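Local structure of AlbC (Streptomyces noursei, 3OQV) at residues 196-204 with 223-231; 43-53 with 99-107. The protein uses aminoacyl-tRNAs, without ATP, to make cyclo(L-phenylalanyl-L-leucyl), an intermediate in the biosynthesis of the antibacterial peptide albonoursin. All blocks are in the same frame, centred on the assembly; numbering follows the deposited sequence.

Contact 1. Residues 196-204 with 223-231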
loop_
_atom_site.group_PDB
_atom_site.type_symbol
_atom_site.label_atom_id
_atom_site.label_comp_id
_atom_site.label_asym_id
_atom_site.label_seq_id
_atom_site.Cartn_x
_atom_site.Cartn_y
_atom_site.Cartn_z
ATOM N N PRO A 196 14.342 -1.975 12.720
ATOM C CA PRO A 196 13.996 -2.915 13.783
ATOM C C PRO A 196 12.482 -2.990 13.977
ATOM O O PRO A 196 11.959 -4.031 14.354
ATOM C CB PRO A 196 14.658 -2.311 15.030
ATOM C CG PRO A 196 15.645 -1.291 14.514
ATOM C CD PRO A 196 15.072 -0.799 13.224
ATOM N N SER A 197 11.788 -1.883 13.730
ATOM C CA SER A 197 10.331 -1.871 13.810
ATOM C C SER A 197 9.770 -0.934 12.754
ATOM O O SER A 197 10.444 0.000 12.326
ATOM C CB SER A 197 9.849 -1.435 15.195
ATOM O OG SER A 197 10.088 -0.051 15.410
ATOM N N SER A 198 8.538 -1.193 12.334
ATOM C CA SER A 198 7.905 -0.355 11.317
ATOM C C SER A 198 6.417 -0.216 11.596
ATOM O O SER A 198 5.744 -1.186 11.957
ATOM C CB SER A 198 8.127 -0.925 9.916
ATOM O OG SER A 198 7.577 -0.057 8.927
ATOM N N VAL A 199 5.925 1.008 11.488
ATOM C CA VAL A 199 4.508 1.271 11.645
ATOM C C VAL A 199 3.890 1.519 10.278
ATOM O O VAL A 199 4.245 2.466 9.591
ATOM C CB VAL A 199 4.274 2.488 12.553
ATOM C CG1 VAL A 199 2.833 2.985 12.434
ATOM C CG2 VAL A 199 4.614 2.128 14.009
ATOM N N LEU A 200 3.009 0.617 9.865
ATOM C CA LEU A 200 2.200 0.825 8.684
ATOM C C LEU A 200 1.016 1.756 8.993
ATOM O O LEU A 200 0.129 1.414 9.798
ATOM C CB LEU A 200 1.707 -0.544 8.175
ATOM C CG LEU A 200 1.021 -0.582 6.813
ATOM C CD1 LEU A 200 1.040 -2.005 6.273
ATOM C CD2 LEU A 200 -0.417 -0.078 6.925
ATOM N N CYS A 201 1.004 2.943 8.377
ATOM C CA CYS A 201 -0.093 3.885 8.588
ATOM C C CYS A 201 -1.218 3.592 7.613
ATOM O O CYS A 201 -0.988 3.499 6.408
ATOM C CB CYS A 201 0.387 5.323 8.391
ATOM S SG CYS A 201 1.853 5.728 9.350
ATOM N N TYR A 202 -2.419 3.362 8.135
ATOM C CA TYR A 202 -3.547 3.034 7.272
ATOM C C TYR A 202 -4.776 3.880 7.625
ATOM O O TYR A 202 -4.952 4.289 8.770
ATOM C CB TYR A 202 -3.871 1.542 7.342
ATOM C CG TYR A 202 -4.444 1.099 8.680
ATOM C CD1 TYR A 202 -5.820 1.015 8.872
ATOM C CD2 TYR A 202 -3.605 0.732 9.733
ATOM C CE1 TYR A 202 -6.360 0.611 10.092
ATOM C CE2 TYR A 202 -4.133 0.324 10.976
ATOM C CZ TYR A 202 -5.513 0.255 11.130
ATOM O OH TYR A 202 -6.064 -0.106 12.330
ATOM N N HIS A 203 -5.631 4.108 6.637
ATOM C CA HIS A 203 -6.936 4.743 6.865
ATOM C C HIS A 203 -8.027 3.683 7.011
ATOM O O HIS A 203 -7.871 2.565 6.521
ATOM C CB HIS A 203 -7.250 5.688 5.699
ATOM C CG HIS A 203 -6.228 6.769 5.511
ATOM N ND1 HIS A 203 -5.143 6.634 4.670
ATOM C CD2 HIS A 203 -6.117 8.000 6.068
ATOM C CE1 HIS A 203 -4.416 7.738 4.707
ATOM N NE2 HIS A 203 -4.991 8.586 5.541
ATOM N N ILE A 204 -9.096 4.008 7.734
ATOM C CA ILE A 204 -10.222 3.080 7.890
ATOM C C ILE A 204 -10.854 2.763 6.544
ATOM O O ILE A 204 -10.812 3.575 5.623
ATOM C CB ILE A 204 -11.324 3.620 8.857
ATOM C CG1 ILE A 204 -12.097 4.778 8.217
ATOM C CG2 ILE A 204 -10.724 4.026 10.210
ATOM C CD1 ILE A 204 -13.212 5.348 9.090
ATOM N N GLU A 223 8.008 -9.761 13.974
ATOM C CA GLU A 223 8.351 -8.903 15.097
ATOM C C GLU A 223 8.715 -7.494 14.642
ATOM O O GLU A 223 9.525 -7.306 13.731
ATOM C CB GLU A 223 9.509 -9.504 15.908
ATOM C CG GLU A 223 10.190 -8.528 16.869
ATOM C CD GLU A 223 11.377 -9.149 17.608
ATOM O OE1 GLU A 223 11.837 -10.240 17.203
ATOM O OE2 GLU A 223 11.864 -8.542 18.587
ATOM N N GLY A 224 8.141 -6.507 15.313
ATOM C CA GLY A 224 8.430 -5.114 15.012
ATOM C C GLY A 224 7.387 -4.520 14.078
ATOM O O GLY A 224 7.313 -3.307 13.919
ATOM N N GLN A 225 6.585 -5.373 13.448
ATOM C CA GLN A 225 5.569 -4.867 12.518
ATOM C C GLN A 225 4.387 -4.328 13.310
ATOM O O GLN A 225 3.836 -5.036 14.133
ATOM C CB GLN A 225 5.096 -5.964 11.562
ATOM C CG GLN A 225 4.035 -5.478 10.557
ATOM C CD GLN A 225 4.602 -4.505 9.538
ATOM O OE1 GLN A 225 5.457 -4.868 8.731
ATOM N NE2 GLN A 225 4.147 -3.256 9.586
ATOM N N ALA A 226 3.985 -3.084 13.048
ATOM C CA ALA A 226 2.781 -2.529 13.676
ATOM C C ALA A 226 1.892 -1.840 12.638
ATOM O O ALA A 226 2.324 -1.581 11.512
ATOM C CB ALA A 226 3.162 -1.557 14.757
ATOM N N TYR A 227 0.639 -1.594 13.011
ATOM C CA TYR A 227 -0.354 -1.043 12.091
ATOM C C TYR A 227 -1.130 0.042 12.832
ATOM O O TYR A 227 -1.883 -0.261 13.763
ATOM C CB TYR A 227 -1.338 -2.131 11.657
ATOM C CG TYR A 227 -0.709 -3.395 11.134
ATOM C CD1 TYR A 227 -0.326 -3.498 9.797
ATOM C CD2 TYR A 227 -0.490 -4.483 11.970
ATOM C CE1 TYR A 227 0.232 -4.663 9.308
ATOM C CE2 TYR A 227 0.071 -5.658 11.488
ATOM C CZ TYR A 227 0.433 -5.736 10.155
ATOM O OH TYR A 227 0.985 -6.891 9.660
ATOM N N VAL A 228 -0.937 1.297 12.436
ATOM C CA VAL A 228 -1.468 2.421 13.197
ATOM C C VAL A 228 -2.501 3.147 12.355
ATOM O O VAL A 228 -2.211 3.545 11.216
ATOM C CB VAL A 228 -0.354 3.381 13.632
ATOM C CG1 VAL A 228 -0.924 4.673 14.182
ATOM C CG2 VAL A 228 0.517 2.706 14.717
ATOM N N VAL A 229 -3.742 3.173 12.838
ATOM C CA VAL A 229 -4.820 3.820 12.086
ATOM C C VAL A 229 -4.658 5.335 12.136
ATOM O O VAL A 229 -4.334 5.898 13.174
ATOM C CB VAL A 229 -6.231 3.402 12.573
ATOM C CG1 VAL A 229 -6.467 3.821 14.033
ATOM C CG2 VAL A 229 -7.303 3.993 11.649
ATOM N N VAL A 230 -4.766 5.980 10.984
ATOM C CA VAL A 230 -4.621 7.424 10.948
ATOM C C VAL A 230 -5.965 8.040 10.571
ATOM O O VAL A 230 -6.530 7.707 9.535
ATOM C CB VAL A 230 -3.517 7.837 9.950
ATOM C CG1 VAL A 230 -3.587 9.316 9.675
ATOM C CG2 VAL A 230 -2.140 7.455 10.507
ATOM N N ARG A 231 -6.517 8.862 11.458
ATOM C CA ARG A 231 -7.818 9.472 11.201
ATOM C C ARG A 231 -7.658 10.977 11.002
ATOM O O ARG A 231 -7.022 11.649 11.817
ATOM C CB ARG A 231 -8.788 9.168 12.352
ATOM C CG ARG A 231 -8.983 7.671 12.641
ATOM C CD ARG A 231 -10.105 7.446 13.659
ATOM N NE ARG A 231 -10.248 6.047 14.062
ATOM C CZ ARG A 231 -9.734 5.539 15.183
ATOM N NH1 ARG A 231 -8.997 6.304 15.972
ATOM N NH2 ARG A 231 -9.943 4.268 15.509
HETATM O O HOH W 1 5.106 -0.887 8.043
HETATM O O HOH W 2 -4.205 0.582 14.663
HETATM O O HOH W 3 -9.093 6.723 8.763
#
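Tyr-202 has its CG held between backbone N and carbonyl carbon (chi1 69°), which swings the phenol across strand 225-229. One face of the ring meets Val-229 in a CH-pi contact, the CA 3.8 Å from the ring centroid, while Tyr-202 CE2 lies 3.8 Å from Tyr-227 CB. A water joins Tyr-202 OH to Tyr-227 O and Val-229 N. With an alanine here the ring is gone, which would probably leave Val-229 CA without its aromatic cover and that water without its phenol partner.

Gln-225 has CG anti to N (chi1 -180°), and a bend at chi2 folds the amide back, letting NE2 donate to Ala-226 O (3.1 Å) while OE1 accepts from Ser-189 N. Leu-200 N reaches Ala-226 O from the opposite face of the carbonyl plane, at 2.8 Å, one of six backbone bonds in a parallel ladder. On the face carrying Val-199, Cys-201 and Val-228, the branched valines meet, Val-199 CG1 pressing tightly on Val-228 CG2 (3.3 Å).

Leu-200 is essential for specificity, and Tyr-202 probably binds substrate. Strand 225-229 edges the five-stranded parallel Rossmann sheet; 29-37 flanks 198-202 beyond. Leu-200 faces helix 169-193, Tyr-202 helix 207-212; Cys-201 and Val-230 pack on 45-58.

Contact 2. Residues 43-53 with 99-107; sequences FSQKNTVMLLQ and RLRRSLESV
Gln-45 lies nearly perpendicular to Arg-102, its amide turned 41° from the guanidinium plane. The glutamine reaches over because CG stands anti to the backbone N (chi1 -173°) and the chain runs on extended. Arg-102 NE then donates to Gln-45 OE1 at 3.2 Å in a somewhat bent bond, with the oxygen at the edge of the guanidinium. Long, flexible polar chains suit this exposed border.

Farther in, Ser-103 is a small knob in the hole formed by Gln-45, Thr-48, Val-49 and Leu-52. Its short side chain lets the helices approach to 8.9 Å between axes, crossing at -48°. The buried hydroxyl, Ser-103 OG, lies 3.4 Å from Thr-48 CB, and a water joins it to Thr-48 OG1. Thr-48 OG1 accepts from the water and gives its own proton to Ser-44 O (2.7 Å), fixing its rotation, while Ser-44 OG caps the helix start by accepting from Asn-47 N.

Beyond the serine the contact becomes apolar. Leu-52 CD1 meets Leu-104 CD2 at 3.9 Å, the two side chains again nearly perpendicular, whereas Val-49 and Val-107 lie alongside each other, running opposite ways, with CG1 against CG1.

The two helices pack side by side on one face of the parallel sheet: Leu-52 reaches strands 29-37, 59-67 and 114-118, Leu-100 touches 59-67 and 114-118, and Leu-104 packs on 114-118.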
loop_
_atom_site.group_PDB
_atom_site.type_symbol
_atom_site.label_atom_id
_atom_site.label_comp_id
_atom_site.label_asym_id
_atom_site.label_seq_id
_atom_site.Cartn_x
_atom_site.Cartn_y
_atom_site.Cartn_z
ATOM N N PHE A 43 -5.934 10.121 -0.147
ATOM C CA PHE A 43 -4.675 10.794 -0.479
ATOM C C PHE A 43 -4.865 11.923 -1.497
ATOM O O PHE A 43 -4.305 11.903 -2.596
ATOM C CB PHE A 43 -3.610 9.784 -0.934
ATOM C CG PHE A 43 -2.962 9.038 0.208
ATOM C CD1 PHE A 43 -2.033 9.663 1.024
ATOM C CD2 PHE A 43 -3.346 7.746 0.513
ATOM C CE1 PHE A 43 -1.450 8.981 2.101
ATOM C CE2 PHE A 43 -2.791 7.065 1.587
ATOM C CZ PHE A 43 -1.831 7.681 2.376
ATOM N N SER A 44 -5.673 12.904 -1.110
ATOM C CA SER A 44 -5.545 14.266 -1.615
ATOM C C SER A 44 -4.221 14.899 -1.190
ATOM O O SER A 44 -3.575 14.449 -0.238
ATOM C CB SER A 44 -6.704 15.120 -1.104
ATOM O OG SER A 44 -6.651 15.256 0.308
ATOM N N GLN A 45 -3.857 15.993 -1.848
ATOM C CA GLN A 45 -2.706 16.766 -1.409
ATOM C C GLN A 45 -2.842 17.195 0.048
ATOM O O GLN A 45 -1.911 17.023 0.838
ATOM C CB GLN A 45 -2.469 17.986 -2.296
ATOM C CG GLN A 45 -1.171 18.708 -1.959
ATOM C CD GLN A 45 -0.779 19.718 -3.011
ATOM O OE1 GLN A 45 -1.221 19.637 -4.160
ATOM N NE2 GLN A 45 0.025 20.701 -2.618
ATOM N N LYS A 46 -3.994 17.764 0.394
ATOM C CA LYS A 46 -4.236 18.203 1.761
ATOM C C LYS A 46 -3.966 17.094 2.767
ATOM O O LYS A 46 -3.262 17.300 3.755
ATOM C CB LYS A 46 -5.667 18.711 1.925
ATOM C CG LYS A 46 -5.894 19.486 3.209
ATOM C CD LYS A 46 -4.717 20.405 3.512
ATOM C CE LYS A 46 -5.076 21.446 4.569
ATOM N NZ LYS A 46 -6.093 22.421 4.074
ATOM N N ASN A 47 -4.534 15.918 2.522
ATOM C CA ASN A 47 -4.391 14.809 3.458
ATOM C C ASN A 47 -2.987 14.213 3.465
ATOM O O ASN A 47 -2.503 13.761 4.507
ATOM C CB ASN A 47 -5.431 13.722 3.179
ATOM C CG ASN A 47 -6.809 14.086 3.714
ATOM O OD1 ASN A 47 -6.945 14.959 4.570
ATOM N ND2 ASN A 47 -7.831 13.406 3.219
ATOM N N THR A 48 -2.347 14.204 2.300
ATOM C CA THR A 48 -0.970 13.741 2.191
ATOM C C THR A 48 -0.037 14.617 3.020
ATOM O O THR A 48 0.738 14.111 3.841
ATOM C CB THR A 48 -0.497 13.700 0.722
ATOM O OG1 THR A 48 -1.406 12.900 -0.042
ATOM C CG2 THR A 48 0.898 13.091 0.630
ATOM N N VAL A 49 -0.188 15.930 2.876
ATOM C CA VAL A 49 0.665 16.869 3.592
ATOM C C VAL A 49 0.566 16.691 5.105
ATOM O O VAL A 49 1.586 16.603 5.791
ATOM C CB VAL A 49 0.352 18.327 3.204
ATOM C CG1 VAL A 49 1.062 19.294 4.131
ATOM C CG2 VAL A 49 0.771 18.583 1.755
ATOM N N MET A 50 -0.659 16.602 5.619
ATOM C CA MET A 50 -0.856 16.436 7.059
ATOM C C MET A 50 -0.240 15.130 7.560
ATOM O O MET A 50 0.351 15.085 8.638
ATOM C CB MET A 50 -2.342 16.495 7.418
ATOM C CG MET A 50 -2.906 17.912 7.505
ATOM S SD MET A 50 -3.874 18.171 9.010
ATOM C CE MET A 50 -4.973 16.745 8.956
ATOM N N LEU A 51 -0.390 14.068 6.775
ATOM C CA LEU A 51 0.148 12.769 7.144
ATOM C C LEU A 51 1.680 12.759 7.134
ATOM O O LEU A 51 2.315 12.228 8.051
ATOM C CB LEU A 51 -0.407 11.678 6.225
ATOM C CG LEU A 51 0.120 10.263 6.474
ATOM C CD1 LEU A 51 -0.016 9.866 7.951
ATOM C CD2 LEU A 51 -0.586 9.265 5.556
ATOM N N LEU A 52 2.267 13.331 6.088
ATOM C CA LEU A 52 3.713 13.504 6.020
ATOM C C LEU A 52 4.258 14.276 7.220
ATOM O O LEU A 52 5.293 13.911 7.788
ATOM C CB LEU A 52 4.115 14.205 4.721
ATOM C CG LEU A 52 3.972 13.384 3.441
ATOM C CD1 LEU A 52 4.289 14.227 2.204
ATOM C CD2 LEU A 52 4.873 12.154 3.513
ATOM N N GLN A 53 3.564 15.345 7.603
ATOM C CA GLN A 53 4.005 16.171 8.717
ATOM C C GLN A 53 3.896 15.380 10.015
ATOM O O GLN A 53 4.810 15.376 10.839
ATOM C CB GLN A 53 3.150 17.434 8.811
ATOM C CG GLN A 53 3.409 18.443 7.705
ATOM C CD GLN A 53 2.453 19.620 7.763
ATOM O OE1 GLN A 53 1.233 19.445 7.794
ATOM N NE2 GLN A 53 3.004 20.830 7.775
ATOM N N ARG A 99 0.939 14.918 -7.895
ATOM C CA ARG A 99 0.316 15.319 -6.644
ATOM C C ARG A 99 1.261 15.047 -5.454
ATOM O O ARG A 99 1.420 15.896 -4.576
ATOM C CB ARG A 99 -1.038 14.611 -6.481
ATOM C CG ARG A 99 -1.563 14.520 -5.057
ATOM C CD ARG A 99 -3.081 14.301 -5.028
ATOM N NE ARG A 99 -3.638 14.053 -6.360
ATOM C CZ ARG A 99 -3.860 12.842 -6.871
ATOM N NH1 ARG A 99 -4.370 12.711 -8.090
ATOM N NH2 ARG A 99 -3.573 11.757 -6.164
ATOM N N LEU A 100 1.943 13.904 -5.479
ATOM C CA LEU A 100 2.911 13.544 -4.428
ATOM C C LEU A 100 4.122 14.481 -4.422
ATOM O O LEU A 100 4.614 14.881 -3.365
ATOM C CB LEU A 100 3.364 12.100 -4.620
ATOM C CG LEU A 100 4.062 11.358 -3.480
ATOM C CD1 LEU A 100 3.396 11.650 -2.136
ATOM C CD2 LEU A 100 4.065 9.863 -3.778
ATOM N N ARG A 101 4.583 14.870 -5.605
ATOM C CA ARG A 101 5.604 15.906 -5.693
ATOM C C ARG A 101 5.121 17.233 -5.117
ATOM O O ARG A 101 5.833 17.868 -4.340
ATOM C CB ARG A 101 6.131 16.052 -7.134
ATOM C CG ARG A 101 7.358 15.163 -7.396
ATOM C CD ARG A 101 7.591 14.831 -8.870
ATOM N NE ARG A 101 8.221 15.942 -9.562
ATOM C CZ ARG A 101 9.120 15.838 -10.543
ATOM N NH1 ARG A 101 9.582 14.662 -10.957
ATOM N NH2 ARG A 101 9.570 16.945 -11.100
ATOM N N ARG A 102 3.869 17.594 -5.390
ATOM C CA ARG A 102 3.309 18.809 -4.799
ATOM C C ARG A 102 3.228 18.718 -3.277
ATOM O O ARG A 102 3.455 19.707 -2.566
ATOM C CB ARG A 102 1.929 19.121 -5.381
ATOM C CG ARG A 102 1.951 19.528 -6.845
ATOM C CD ARG A 102 0.669 20.266 -7.240
ATOM N NE ARG A 102 -0.507 19.392 -7.292
ATOM C CZ ARG A 102 -0.854 18.647 -8.340
ATOM N NH1 ARG A 102 -0.106 18.642 -9.437
ATOM N NH2 ARG A 102 -1.959 17.915 -8.301
ATOM N N SER A 103 2.898 17.536 -2.771
ATOM C CA SER A 103 2.766 17.355 -1.331
ATOM C C SER A 103 4.116 17.508 -0.636
ATOM O O SER A 103 4.214 18.175 0.394
ATOM C CB SER A 103 2.125 16.003 -1.007
ATOM O OG SER A 103 0.769 16.008 -1.418
ATOM N N LEU A 104 5.163 16.959 -1.248
ATOM C CA LEU A 104 6.510 17.026 -0.682
ATOM C C LEU A 104 7.054 18.454 -0.712
ATOM O O LEU A 104 7.800 18.866 0.178
ATOM C CB LEU A 104 7.461 16.100 -1.443
ATOM C CG LEU A 104 7.212 14.593 -1.336
ATOM C CD1 LEU A 104 8.002 13.848 -2.389
ATOM C CD2 LEU A 104 7.553 14.077 0.055
ATOM N N GLU A 105 6.697 19.194 -1.758
ATOM C CA GLU A 105 7.004 20.616 -1.832
ATOM C C GLU A 105 6.351 21.381 -0.687
ATOM O O GLU A 105 6.955 22.293 -0.120
ATOM C CB GLU A 105 6.563 21.199 -3.177
ATOM C CG GLU A 105 7.664 21.226 -4.228
ATOM C CD GLU A 105 7.286 22.030 -5.461
ATOM O OE1 GLU A 105 8.094 22.082 -6.415
ATOM O OE2 GLU A 105 6.178 22.609 -5.479
ATOM N N SER A 106 5.124 21.005 -0.339
ATOM C CA SER A 106 4.361 21.747 0.662
ATOM C C SER A 106 4.917 21.518 2.062
ATOM O O SER A 106 4.635 22.288 2.981
ATOM C CB SER A 106 2.889 21.350 0.628
ATOM O OG SER A 106 2.270 21.799 -0.559
ATOM N N VAL A 107 5.692 20.448 2.226
ATOM C CA VAL A 107 6.504 20.273 3.427
ATOM C C VAL A 107 7.932 20.792 3.228
ATOM O O VAL A 107 8.409 21.625 4.003
ATOM C CB VAL A 107 6.523 18.792 3.896
ATOM C CG1 VAL A 107 5.109 18.311 4.189
ATOM C CG2 VAL A 107 7.188 17.902 2.857
HETATM O O HOH W 4 -0.355 13.562 -2.363
#

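Centred 19 Å apart, contacts 1 and 2 belong to one Rossmann fold: the first joins two sheet strands, the second two helices packed on the sheet. They meet where His-203 CE1 lies 3.5 Å from Phe-43 CZ, the rings edge-to-face, and where Val-230 CG1 is 4.0 Å from Leu-51 CD1. Contact 1 borders the pocket along its strand, whereas contact 2 approaches it through Phe-43. The side chains of His-203 and Phe-43 come within about 4 Å and 3 Å of that of Asn-40, which could have a critical role in catalysis. The side chain of Leu-200 is about 4 Å from the bound dithiane diol, whose pocket includes the probable nucleophile Ser-37, and the side chain of Phe-43 about 6 Å from it.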